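Local coordinates for peptidoglycan-N-acetylmuramic acid deacetylase PdaC (Bacillus subtilis subsp. subtilis str. 168, PDB 6H8N), which removes the acetyl group from N-acetylmuramic acid residues of peptidoglycan, conferring lysozyme resistance, and also deacetylates short chitin oligomers, its catalytic domain carrying a zinc ion, at residues I156-H159 / T164-D167; I12-S17 / D170-K175. The protein carries 1 engineered substitution. One frame throughout, in Å; residues are numbered along the deposited sequence.

Contact 1 (I156-H159 / T164-D167); sequences ILIH and TSAD. With PO4 (phosphate ion), chain D.
Ser165, in the first turn of helix 163-178, meets Ile158 and His159. Its CB lies 3.2 Å from the carbonyl O of His159, and Ser165 CB also packs 3.9 Å from CG2 of Ile158, the branch that stands anti to the backbone N. Beyond CB, chi1 of -67° sets OG anti to the carbonyl carbon of Ser165, and there OG hydrogen-bonds to OD2 of Asp133. The other carboxylate oxygen of Asp133, OD1, takes a hydrogen bond from ND1 of His159, the probable proton donor, a geometry consistent with Ser165 helping to position the acid partner of that histidine. On its far nitrogen the imidazole is engaged as well: His159 NE2 donates to O2 of a phosphate ion over 2.7 Å at 177°, with that oxygen at the ring edge and in its plane. Leu157 CD1 sits 3.8 Å above the plane of the His159 imidazole, nearer its border than its middle. The phosphate, probably from crystallisation, also bonds to Tyr109 N. Strand 155-159 runs parallel to strand 11-17 in the deacetylase sheet, with Ile158 against Phe16, while Ala166 turns from the strand onto helix 22-35.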
ATOM      1  N   ILE A 156       5.905  -4.213   2.603  1.00  8.55           N
ATOM      2  CA  ILE A 156       5.943  -3.717   3.977  0.57  8.74           C
ATOM      3  C   ILE A 156       4.637  -3.002   4.275  1.00  9.56           C
ATOM      4  O   ILE A 156       4.152  -2.221   3.450  1.00  9.87           O
ATOM      5  CB  ILE A 156       7.126  -2.747   4.170  0.57  9.30           C
ATOM      6  CG1 ILE A 156       8.458  -3.469   3.942  0.57 11.25           C
ATOM      7  CG2 ILE A 156       7.097  -2.128   5.553  0.57 12.13           C
ATOM      8  CD1 ILE A 156       9.632  -2.543   3.691  0.57 11.65           C
ATOM      9  N   LEU A 157       4.088  -3.226   5.471  1.00  8.60           N
ATOM     10  CA  LEU A 157       2.894  -2.527   5.962  1.00  8.63           C
ATOM     11  C   LEU A 157       3.258  -1.500   7.023  1.00  8.94           C
ATOM     12  O   LEU A 157       3.801  -1.853   8.075  1.00 10.55           O
ATOM     13  CB  LEU A 157       1.907  -3.532   6.546  1.00  9.54           C
ATOM     14  CG  LEU A 157       0.716  -2.982   7.339  1.00  9.38           C
ATOM     15  CD1 LEU A 157      -0.130  -2.074   6.454  1.00  9.43           C
ATOM     16  CD2 LEU A 157      -0.104  -4.116   7.940  1.00 10.41           C
ATOM     17  N   ILE A 158       2.919  -0.237   6.770  1.00  8.99           N
ATOM     18  CA  ILE A 158       2.974   0.843   7.750  1.00  8.85           C
ATOM     19  C   ILE A 158       1.600   1.504   7.759  1.00  8.32           C
ATOM     20  O   ILE A 158       0.916   1.544   6.728  1.00  9.06           O
ATOM     21  CB  ILE A 158       4.074   1.856   7.345  1.00  9.49           C
ATOM     22  CG1 ILE A 158       5.446   1.172   7.385  1.00 11.36           C
ATOM     23  CG2 ILE A 158       4.035   3.115   8.211  1.00 10.89           C
ATOM     24  CD1 ILE A 158       6.573   1.965   6.792  1.00 21.74           C
ATOM     25  N   HIS A 159       1.166   2.006   8.909  1.00  9.04           N
ATOM     26  CA  HIS A 159      -0.122   2.696   8.995  1.00  8.65           C
ATOM     27  C   HIS A 159       0.132   4.197   9.030  1.00  9.52           C
ATOM     28  O   HIS A 159       0.705   4.703   9.995  1.00 11.09           O
ATOM     29  CB  HIS A 159      -0.893   2.193  10.218  1.00  9.37           C
ATOM     30  CG  HIS A 159      -1.131   0.713  10.174  1.00  9.17           C
ATOM     31  ND1 HIS A 159      -0.214  -0.210  10.637  1.00 10.06           N
ATOM     32  CD2 HIS A 159      -2.145  -0.017   9.642  1.00 10.39           C
ATOM     33  CE1 HIS A 159      -0.666  -1.435  10.422  1.00 10.03           C
ATOM     34  NE2 HIS A 159      -1.836  -1.344   9.817  1.00 10.53           N
ATOM     35  N   THR A 164       4.709   8.721  14.748  1.00 11.31           N
ATOM     36  CA  THR A 164       5.869   7.838  14.801  1.00 11.87           C
ATOM     37  C   THR A 164       5.997   7.010  13.534  1.00 10.42           C
ATOM     38  O   THR A 164       7.109   6.647  13.144  1.00 10.70           O
ATOM     39  CB  THR A 164       5.846   6.939  16.049  1.00 11.48           C
ATOM     40  OG1 THR A 164       4.525   6.449  16.288  1.00 12.67           O
ATOM     41  CG2 THR A 164       6.303   7.698  17.282  1.00 14.22           C
ATOM     42  N   SER A 165       4.878   6.665  12.901  1.00 10.37           N
ATOM     43  CA  SER A 165       4.907   5.922  11.643  1.00  9.62           C
ATOM     44  C   SER A 165       5.428   6.783  10.503  1.00 10.17           C
ATOM     45  O   SER A 165       6.205   6.308   9.674  1.00 10.75           O
ATOM     46  CB  SER A 165       3.509   5.394  11.324  1.00 10.50           C
ATOM     47  OG  SER A 165       3.139   4.422  12.267  1.00 12.00           O
ATOM     48  N   ALA A 166       5.007   8.040  10.423  1.00 10.31           N
ATOM     49  CA  ALA A 166       5.522   8.910   9.375  1.00 10.99           C
ATOM     50  C   ALA A 166       7.010   9.162   9.567  1.00  9.61           C
ATOM     51  O   ALA A 166       7.787   9.148   8.608  1.00 10.00           O
ATOM     52  CB  ALA A 166       4.747  10.223   9.350  1.00 11.03           C
ATOM     53  N   ASP A 167       7.424   9.421  10.801  1.00  9.66           N
ATOM     54  CA  ASP A 167       8.850   9.617  11.067  1.00 10.56           C
ATOM     55  C   ASP A 167       9.651   8.366  10.737  1.00  9.77           C
ATOM     56  O   ASP A 167      10.708   8.442  10.100  1.00 11.11           O
ATOM     57  CB  ASP A 167       9.070  10.038  12.524  1.00 10.88           C
ATOM     58  CG  ASP A 167       8.572  11.444  12.808  1.00 15.99           C
ATOM     59  OD1 ASP A 167       8.409  12.250  11.868  1.00 17.99           O
ATOM     60  OD2 ASP A 167       8.356  11.752  14.003  1.00 17.40           O
TER
HETATM   61  P   PO4 D 502      -4.846  -2.924   9.362  1.00  9.56           P
HETATM   62  O1  PO4 D 502      -5.081  -3.231  10.865  1.00 10.79           O
HETATM   63  O2  PO4 D 502      -3.433  -3.365   9.025  1.00 10.13           O
HETATM   64  O3  PO4 D 502      -4.897  -1.439   9.217  1.00  9.92           O
HETATM   65  O4  PO4 D 502      -5.913  -3.594   8.556  1.00 10.33           O

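Contact 2 (I12-S17 / D170-K175); sequences IALTFS and DEIIKK. Engineered in segment 12-17: Ser17 (natural residue Asp).
Leu14 projects from strand 11-17 toward helix 163-178 and divides its two methyls between consecutive helix residues. Leu14 CD1 comes 3.6 Å from CG1 of Ile173, a close apolar contact in which the two side chains cross obliquely. Leu14 CD2 lies at a looser 4.2 Å from CG2 of Ile172. With CG anti to the carbonyl carbon (chi1 -60°), the forked end of Leu14 reaches toward the helix. The contact is entirely apolar, and no hydrogen bond joins the two segments; their nearest CA atoms, those of Leu14 and Ile173, are 8.5 Å apart, a gap bridged by side chains alone.

Around these three residues lies a second, largely apolar shell. Ile156 of the neighbouring strand packs beside Leu14, Ile172 also leans on Val146 of helix 139-149, and Ile173 reaches Ser31, Leu32 and Tyr35 of helix 22-35. Phe16, two residues along the strand, meets the ring of Phe41 with the planes about 20° apart and also touches Ile28. On the helix, Lys175 NZ forms a salt bridge with Glu171 OE2 at 2.8 Å, using the anti lone pair of that oxygen and linking successive turns. Ser17, an engineered residue where the natural enzyme has the probable proton acceptor Asp, closes the strand, and its OG hydrogen-bonds to Arg106.

Strand 11-17 lies between parallel neighbours 40-43 and 155-159 and also pairs with 182-183. Helix 163-178 packs over it, flanked by helices 22-35 and 139-149, as in the distorted (beta/alpha) barrel of the NodB homology, or polysaccharide deacetylase, domain that forms the C-terminal part of PdaC.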
ATOM      1  N   ILE A  12      11.250  -3.234  -3.726  1.00  9.60           N
ATOM      2  CA  ILE A  12      10.479  -3.412  -2.507  1.00  9.14           C
ATOM      3  C   ILE A  12       9.235  -2.549  -2.624  1.00  9.32           C
ATOM      4  O   ILE A  12       9.255  -1.482  -3.245  1.00 10.50           O
ATOM      5  CB  ILE A  12      11.350  -3.067  -1.275  1.00 11.00           C
ATOM      6  CG1 ILE A  12      10.733  -3.584   0.026  1.00 13.28           C
ATOM      7  CG2 ILE A  12      11.639  -1.570  -1.201  1.00 11.27           C
ATOM      8  CD1 ILE A  12      11.761  -3.720   1.146  1.00 13.37           C
ATOM      9  N   ALA A  13       8.143  -3.016  -2.027  1.00  9.63           N
ATOM     10  CA  ALA A  13       6.860  -2.304  -2.039  1.00  8.94           C
ATOM     11  C   ALA A  13       6.545  -1.815  -0.632  1.00  9.01           C
ATOM     12  O   ALA A  13       6.126  -2.595   0.229  1.00 10.28           O
ATOM     13  CB  ALA A  13       5.752  -3.202  -2.567  1.00  9.99           C
ATOM     14  N   LEU A  14       6.717  -0.523  -0.403  1.00  8.96           N
ATOM     15  CA  LEU A  14       6.234   0.093   0.822  1.00  8.52           C
ATOM     16  C   LEU A  14       4.765   0.413   0.659  1.00  8.98           C
ATOM     17  O   LEU A  14       4.362   1.037  -0.327  1.00  9.84           O
ATOM     18  CB  LEU A  14       6.998   1.379   1.117  1.00 11.20           C
ATOM     19  CG  LEU A  14       8.479   1.257   1.310  1.00 14.40           C
ATOM     20  CD1 LEU A  14       9.078   2.611   1.598  1.00 15.90           C
ATOM     21  CD2 LEU A  14       8.758   0.318   2.442  1.00 19.92           C
ATOM     22  N   THR A  15       3.960  -0.002   1.619  1.00  9.09           N
ATOM     23  CA  THR A  15       2.528   0.213   1.543  1.00  8.70           C
ATOM     24  C   THR A  15       2.025   0.815   2.839  1.00  8.98           C
ATOM     25  O   THR A  15       2.575   0.568   3.933  1.00  9.63           O
ATOM     26  CB  THR A  15       1.753  -1.075   1.218  1.00  9.54           C
ATOM     27  OG1 THR A  15       1.702  -1.949   2.354  1.00  9.55           O
ATOM     28  CG2 THR A  15       2.361  -1.786   0.019  1.00  9.79           C
ATOM     29  N   PHE A  16       0.992   1.644   2.706  1.00  8.77           N
ATOM     30  CA  PHE A  16       0.489   2.460   3.799  1.00  8.82           C
ATOM     31  C   PHE A  16      -1.015   2.317   3.899  1.00 11.19           C
ATOM     32  O   PHE A  16      -1.723   2.665   2.948  1.00 15.72           O
ATOM     33  CB  PHE A  16       0.841   3.928   3.583  1.00 10.21           C
ATOM     34  CG  PHE A  16       2.310   4.167   3.554  1.00  9.78           C
ATOM     35  CD1 PHE A  16       3.000   4.278   4.737  1.00 10.18           C
ATOM     36  CD2 PHE A  16       3.002   4.269   2.367  1.00 10.49           C
ATOM     37  CE1 PHE A  16       4.344   4.471   4.751  1.00 11.34           C
ATOM     38  CE2 PHE A  16       4.364   4.454   2.357  1.00  9.93           C
ATOM     39  CZ  PHE A  16       5.047   4.556   3.559  1.00 11.24           C
ATOM     40  N   SER A  17      -1.506   1.887   5.049  1.00  8.29           N
ATOM     41  CA  SER A  17      -2.934   1.719   5.281  1.00  8.84           C
ATOM     42  C   SER A  17      -3.450   2.747   6.268  1.00  8.51           C
ATOM     43  O   SER A  17      -2.766   3.095   7.227  1.00 10.05           O
ATOM     44  CB  SER A  17      -3.198   0.349   5.894  1.00  9.20           C
ATOM     45  OG  SER A  17      -2.964  -0.677   4.950  1.00  9.28           O
ATOM     46  N   ASP A 170      10.032   7.959   6.917  1.00 10.44           N
ATOM     47  CA  ASP A 170      11.086   8.767   6.302  1.00 10.04           C
ATOM     48  C   ASP A 170      12.436   8.080   6.401  1.00 10.74           C
ATOM     49  O   ASP A 170      13.185   8.020   5.417  1.00 11.39           O
ATOM     50  CB  ASP A 170      11.162  10.148   6.946  1.00 13.15           C
ATOM     51  CG  ASP A 170      12.256  11.008   6.322  1.00 16.30           C
ATOM     52  OD1 ASP A 170      12.063  11.518   5.204  1.00 15.81           O
ATOM     53  OD2 ASP A 170      13.345  11.149   6.934  1.00 21.70           O
ATOM     54  N   GLU A 171      12.778   7.579   7.589  1.00  9.42           N
ATOM     55  CA  GLU A 171      14.057   6.916   7.787  1.00 10.59           C
ATOM     56  C   GLU A 171      14.137   5.620   6.988  1.00  9.90           C
ATOM     57  O   GLU A 171      15.187   5.304   6.414  1.00 10.31           O
ATOM     58  CB  GLU A 171      14.289   6.678   9.283  1.00 10.46           C
ATOM     59  CG  GLU A 171      15.586   5.977   9.578  1.00 11.49           C
ATOM     60  CD  GLU A 171      16.000   6.002  11.022  1.00 11.86           C
ATOM     61  OE1 GLU A 171      15.366   6.697  11.826  1.00 14.63           O
ATOM     62  OE2 GLU A 171      16.971   5.290  11.332  1.00 14.22           O
ATOM     63  N   ILE A 172      13.041   4.856   6.933  1.00  9.43           N
ATOM     64  CA  ILE A 172      13.010   3.623   6.145  1.00  9.00           C
ATOM     65  C   ILE A 172      13.220   3.927   4.669  1.00  8.58           C
ATOM     66  O   ILE A 172      13.977   3.243   3.978  1.00  9.20           O
ATOM     67  CB  ILE A 172      11.696   2.868   6.408  1.00  9.58           C
ATOM     68  CG1 ILE A 172      11.695   2.279   7.828  1.00  9.60           C
ATOM     69  CG2 ILE A 172      11.438   1.804   5.346  1.00 10.38           C
ATOM     70  CD1 ILE A 172      10.316   1.988   8.329  1.00 10.60           C
ATOM     71  N   ILE A 173      12.521   4.933   4.163  1.00  8.48           N
ATOM     72  CA  ILE A 173      12.669   5.316   2.760  1.00  8.65           C
ATOM     73  C   ILE A 173      14.115   5.694   2.465  1.00  8.64           C
ATOM     74  O   ILE A 173      14.703   5.263   1.466  1.00  9.80           O
ATOM     75  CB  ILE A 173      11.696   6.450   2.419  1.00  8.47           C
ATOM     76  CG1 ILE A 173      10.251   5.923   2.400  1.00  9.71           C
ATOM     77  CG2 ILE A 173      12.068   7.106   1.072  1.00  9.76           C
ATOM     78  CD1 ILE A 173       9.200   7.002   2.507  1.00 10.55           C
ATOM     79  N   LYS A 174      14.724   6.491   3.343  1.00  9.13           N
ATOM     80  CA  LYS A 174      16.120   6.879   3.141  1.00  9.76           C
ATOM     81  C   LYS A 174      17.043   5.665   3.149  1.00  9.40           C
ATOM     82  O   LYS A 174      17.899   5.507   2.267  1.00 10.62           O
ATOM     83  CB  LYS A 174      16.554   7.856   4.217  1.00 11.12           C
ATOM     84  CG  LYS A 174      17.991   8.324   4.016  1.00 14.99           C
ATOM     85  CD  LYS A 174      18.481   9.200   5.151  1.00 18.26           C
ATOM     86  CE  LYS A 174      19.818   9.863   4.817  1.00 21.86           C
ATOM     87  NZ  LYS A 174      19.694  10.817   3.669  1.00 19.94           N
ATOM     88  N   LYS A 175      16.908   4.812   4.151  1.00  9.67           N
ATOM     89  CA  LYS A 175      17.825   3.685   4.279  1.00  9.99           C
ATOM     90  C   LYS A 175      17.660   2.680   3.145  1.00  9.97           C
ATOM     91  O   LYS A 175      18.649   2.153   2.633  1.00 10.64           O
ATOM     92  CB  LYS A 175      17.680   3.033   5.651  1.00 10.22           C
ATOM     93  CG  LYS A 175      18.212   3.916   6.753  1.00 10.70           C
ATOM     94  CD  LYS A 175      18.204   3.235   8.091  1.00 12.94           C
ATOM     95  CE  LYS A 175      19.078   4.016   9.069  1.00 12.42           C
ATOM     96  NZ  LYS A 175      18.962   3.510  10.435  1.00 18.58           N
TER

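How the contacts relate
Both contacts are buried and join helix 163-178 to the same parallel sheet, through the adjacent strands 155-159 and 11-17; contact 1 is nested inside the much longer chain loop closed by contact 2. Their centres are 8 Å apart, and backbone bonds between Ile156 and Ala13 or Thr15 tie their strands together. The chemistry changes along the helix. At its start, contact 1 packs a serine CB against Ile158 and the His159 carbonyl, with its hydroxyl bonded to Asp133, close to the zinc-bearing active site. Farther along, contact 2 is purely aliphatic. Strand 11-17 nevertheless leads to the same site, where Leu157 CD1 lies 3.5 Å from OG of the engineered Ser17.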